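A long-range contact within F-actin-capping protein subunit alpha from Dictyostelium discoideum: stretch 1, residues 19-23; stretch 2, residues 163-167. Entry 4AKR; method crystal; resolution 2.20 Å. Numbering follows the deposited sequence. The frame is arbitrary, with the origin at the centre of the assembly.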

ATOM      1  N   PRO A  19       0.409  -8.381   2.382  1.00 19.73           N
ATOM      2  CA  PRO A  19      -0.075  -8.236   1.008  1.00 19.59           C
ATOM      3  C   PRO A  19      -0.330  -9.615   0.408  1.00 20.35           C
ATOM      4  O   PRO A  19       0.110 -10.638   0.947  1.00 19.70           O
ATOM      5  CB  PRO A  19       1.070  -7.492   0.308  1.00 18.32           C
ATOM      6  CG  PRO A  19       2.284  -7.916   1.078  1.00 18.91           C
ATOM      7  CD  PRO A  19       1.800  -7.911   2.515  1.00 18.99           C
ATOM      8  N   PRO A  20      -1.050  -9.664  -0.716  1.00 19.99           N
ATOM      9  CA  PRO A  20      -1.349 -10.940  -1.371  1.00 20.33           C
ATOM     10  C   PRO A  20      -0.106 -11.687  -1.846  1.00 18.78           C
ATOM     11  O   PRO A  20       0.855 -11.082  -2.333  1.00 17.29           O
ATOM     12  CB  PRO A  20      -2.255 -10.527  -2.532  1.00 20.99           C
ATOM     13  CG  PRO A  20      -1.738  -9.147  -2.875  1.00 23.28           C
ATOM     14  CD  PRO A  20      -1.567  -8.530  -1.499  1.00 21.16           C
ATOM     15  N   CYS A  21      -0.132 -13.009  -1.695  1.00 18.60           N
ATOM     16  CA  CYS A  21       0.975 -13.857  -2.130  1.00 17.82           C
ATOM     17  C   CYS A  21       2.268 -13.729  -1.340  1.00 16.09           C
ATOM     18  O   CYS A  21       3.240 -14.408  -1.660  1.00 15.06           O
ATOM     19  CB  CYS A  21       1.289 -13.583  -3.598  1.00 19.46           C
ATOM     20  SG  CYS A  21      -0.053 -13.971  -4.711  1.00 29.60           S
ATOM     21  N   GLU A  22       2.290 -12.866  -0.326  1.00 14.23           N
ATOM     22  CA  GLU A  22       3.506 -12.650   0.468  1.00 13.35           C
ATOM     23  C   GLU A  22       3.305 -12.975   1.940  1.00 13.88           C
ATOM     24  O   GLU A  22       4.123 -12.598   2.787  1.00 10.71           O
ATOM     25  CB  GLU A  22       3.950 -11.194   0.349  1.00 13.20           C
ATOM     26  CG  GLU A  22       4.177 -10.710  -1.077  1.00 11.98           C
ATOM     27  CD  GLU A  22       4.452  -9.218  -1.137  1.00 15.75           C
ATOM     28  OE1 GLU A  22       5.212  -8.698  -0.277  1.00 12.60           O
ATOM     29  OE2 GLU A  22       3.905  -8.567  -2.051  1.00 14.55           O
ATOM     30  N   PHE A  23       2.211 -13.675   2.228  1.00 14.32           N
ATOM     31  CA  PHE A  23       1.841 -14.036   3.582  1.00 16.57           C
ATOM     32  C   PHE A  23       2.980 -14.731   4.319  1.00 17.96           C
ATOM     33  O   PHE A  23       3.337 -14.345   5.429  1.00 20.16           O
ATOM     34  CB  PHE A  23       0.583 -14.918   3.555  1.00 17.66           C
ATOM     35  CG  PHE A  23      -0.047 -15.112   4.903  1.00 19.46           C
ATOM     36  CD1 PHE A  23      -0.527 -14.021   5.622  1.00 19.25           C
ATOM     37  CD2 PHE A  23      -0.106 -16.375   5.481  1.00 20.23           C
ATOM     38  CE1 PHE A  23      -1.049 -14.187   6.906  1.00 20.26           C
ATOM     39  CE2 PHE A  23      -0.623 -16.551   6.753  1.00 20.95           C
ATOM     40  CZ  PHE A  23      -1.094 -15.455   7.472  1.00 21.13           C
TER
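Stretch 2, residues 163-167: YSGRW

Stretch 1 folds back on itself: Pro19 to Glu22 make a type II beta turn, with Pro20 (phi/psi -62/141) and Cys21 (69/0) at its two central positions. Proline suits the first of these because its ring holds phi close to the value the turn requires. The second calls for a positive phi, which glycine adopts most easily; here Cys21 takes it on, with a side chain attached. The turn is closed by a weak hydrogen bond, the N of Glu22 lying 3.4 Å from the O of Pro19. Glu22 also occupies the N-cap position, right before a helix.

Stretch 2, by contrast, is extended. All five residues, Tyr163 to Trp167, belong to a strand that continues later in the chain, and their phi values, from -130° to -169°, with psi from 125° to 167°, describe a nearly fully stretched backbone. A strand packs here against a turn, so the two stretches do not pair as neighbours in a sheet, and no backbone-to-backbone hydrogen bond joins them. The nearest CA atoms across the two stretches are those of Pro20 and Gly165, 6.2 Å apart, so the turn lies over Gly165.

The alternation of the strand determines which residues meet the turn. Ser164 and Arg166 direct their CA-to-CB bonds toward stretch 1, while that of Tyr163 points away; Trp167 is out of reach. Between the two contacting side chains lies Gly165. A CB here would point away from the turn, so it is backbone that faces Pro20, with Gly165 C 4.1 Å from Pro20 CG; the contact does not itself explain the glycine.

Pro20 is the residue of the turn most covered by the strand. Its compact, rigid ring suits a place against both backbone and aliphatic carbon: besides the touch on Gly165, Pro20 CB lies 3.8 Å from Arg166 CB. Toward Ser164, Pro20 O comes within 3.3 Å of Ser164 OG, and Pro20 CG lies 4.0 Å from the same OG. Arginine can serve here because its long chain begins with nonpolar methylenes and ends in a polar group. Arg166 NH2 donates to a water O 3.1 Å away, and the same water O accepts from Cys21 N at 2.9 Å, so one water bridges strand and turn.

Cys21 directs its CB toward the strand, but its small, weakly polar side chain meets it only at van der Waals range: Cys21 SG is 4.5 Å from Gly165 O, and Cys21 CB 4.5 Å from Ser164 CB.

The direct polar link is made by Ser164. With chi1 p, its short side chain brings Ser164 OG within 2.9 Å of Glu22 OE2, to which it donates a hydrogen bond; the position of that carboxylate oxygen is less sure. The CA-to-CB bond of Glu22 points sideways, but the chain is long enough to carry its end to the serine. Together the two stretches bury 248 Å², a modest contact joining segments more than 140 residues apart in sequence.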

ATOM      1  N   TYR A 163       6.910  -7.447  -7.475  1.00 21.78           N
ATOM      2  CA  TYR A 163       5.513  -7.073  -7.437  1.00 20.31           C
ATOM      3  C   TYR A 163       4.573  -8.243  -7.276  1.00 21.17           C
ATOM      4  O   TYR A 163       4.934  -9.396  -7.543  1.00 20.57           O
ATOM      5  CB  TYR A 163       5.127  -6.278  -8.685  1.00 21.41           C
ATOM      6  CG  TYR A 163       4.940  -7.103  -9.937  1.00 22.68           C
ATOM      7  CD1 TYR A 163       3.693  -7.632 -10.261  1.00 22.37           C
ATOM      8  CD2 TYR A 163       6.001  -7.346 -10.798  1.00 24.55           C
ATOM      9  CE1 TYR A 163       3.507  -8.378 -11.409  1.00 23.54           C
ATOM     10  CE2 TYR A 163       5.823  -8.097 -11.960  1.00 25.49           C
ATOM     11  CZ  TYR A 163       4.571  -8.608 -12.258  1.00 24.20           C
ATOM     12  OH  TYR A 163       4.388  -9.335 -13.412  1.00 24.35           O
ATOM     13  N   SER A 164       3.363  -7.934  -6.819  1.00 19.58           N
ATOM     14  CA  SER A 164       2.326  -8.941  -6.629  1.00 18.72           C
ATOM     15  C   SER A 164       0.979  -8.267  -6.794  1.00 17.22           C
ATOM     16  O   SER A 164       0.881  -7.038  -6.815  1.00 18.04           O
ATOM     17  CB  SER A 164       2.415  -9.571  -5.231  1.00 18.01           C
ATOM     18  OG  SER A 164       2.040  -8.655  -4.220  1.00 13.94           O
ATOM     19  N   GLY A 165      -0.061  -9.078  -6.921  1.00 17.22           N
ATOM     20  CA  GLY A 165      -1.390  -8.529  -7.071  1.00 14.61           C
ATOM     21  C   GLY A 165      -2.448  -9.594  -6.926  1.00 15.62           C
ATOM     22  O   GLY A 165      -2.160 -10.782  -7.003  1.00 13.95           O
ATOM     23  N   ARG A 166      -3.682  -9.157  -6.700  1.00 16.74           N
ATOM     24  CA  ARG A 166      -4.809 -10.062  -6.574  1.00 15.05           C
ATOM     25  C   ARG A 166      -6.062  -9.322  -6.989  1.00 14.27           C
ATOM     26  O   ARG A 166      -6.153  -8.104  -6.841  1.00 14.12           O
ATOM     27  CB  ARG A 166      -4.969 -10.565  -5.129  1.00 14.41           C
ATOM     28  CG  ARG A 166      -6.135 -11.543  -4.966  1.00 15.08           C
ATOM     29  CD  ARG A 166      -6.345 -12.005  -3.523  1.00 16.27           C
ATOM     30  NE  ARG A 166      -5.369 -12.997  -3.066  1.00 14.29           N
ATOM     31  CZ  ARG A 166      -5.248 -14.229  -3.559  1.00 13.77           C
ATOM     32  NH1 ARG A 166      -6.037 -14.645  -4.544  1.00  9.92           N
ATOM     33  NH2 ARG A 166      -4.352 -15.061  -3.040  1.00 14.35           N
ATOM     34  N   TRP A 167      -7.006 -10.065  -7.546  1.00 13.83           N
ATOM     35  CA  TRP A 167      -8.290  -9.523  -7.958  1.00 14.17           C
ATOM     36  C   TRP A 167      -9.312 -10.464  -7.342  1.00 14.42           C
ATOM     37  O   TRP A 167      -9.250 -11.677  -7.549  1.00 14.62           O
ATOM     38  CB  TRP A 167      -8.433  -9.512  -9.486  1.00 12.15           C
ATOM     39  CG  TRP A 167      -9.783  -9.008  -9.965  1.00 14.53           C
ATOM     40  CD1 TRP A 167     -11.010  -9.582  -9.737  1.00 12.09           C
ATOM     41  CD2 TRP A 167     -10.034  -7.833 -10.754  1.00 12.15           C
ATOM     42  NE1 TRP A 167     -11.999  -8.835 -10.336  1.00 13.88           N
ATOM     43  CE2 TRP A 167     -11.427  -7.758 -10.965  1.00 10.87           C
ATOM     44  CE3 TRP A 167      -9.213  -6.837 -11.302  1.00 11.86           C
ATOM     45  CZ2 TRP A 167     -12.019  -6.728 -11.698  1.00 11.58           C
ATOM     46  CZ3 TRP A 167      -9.806  -5.813 -12.032  1.00 12.46           C
ATOM     47  CH2 TRP A 167     -11.193  -5.769 -12.221  1.00  9.50           C
TER
HETATM   48  O   HOH W   1      -2.410 -14.394  -0.686  1.00 21.70           O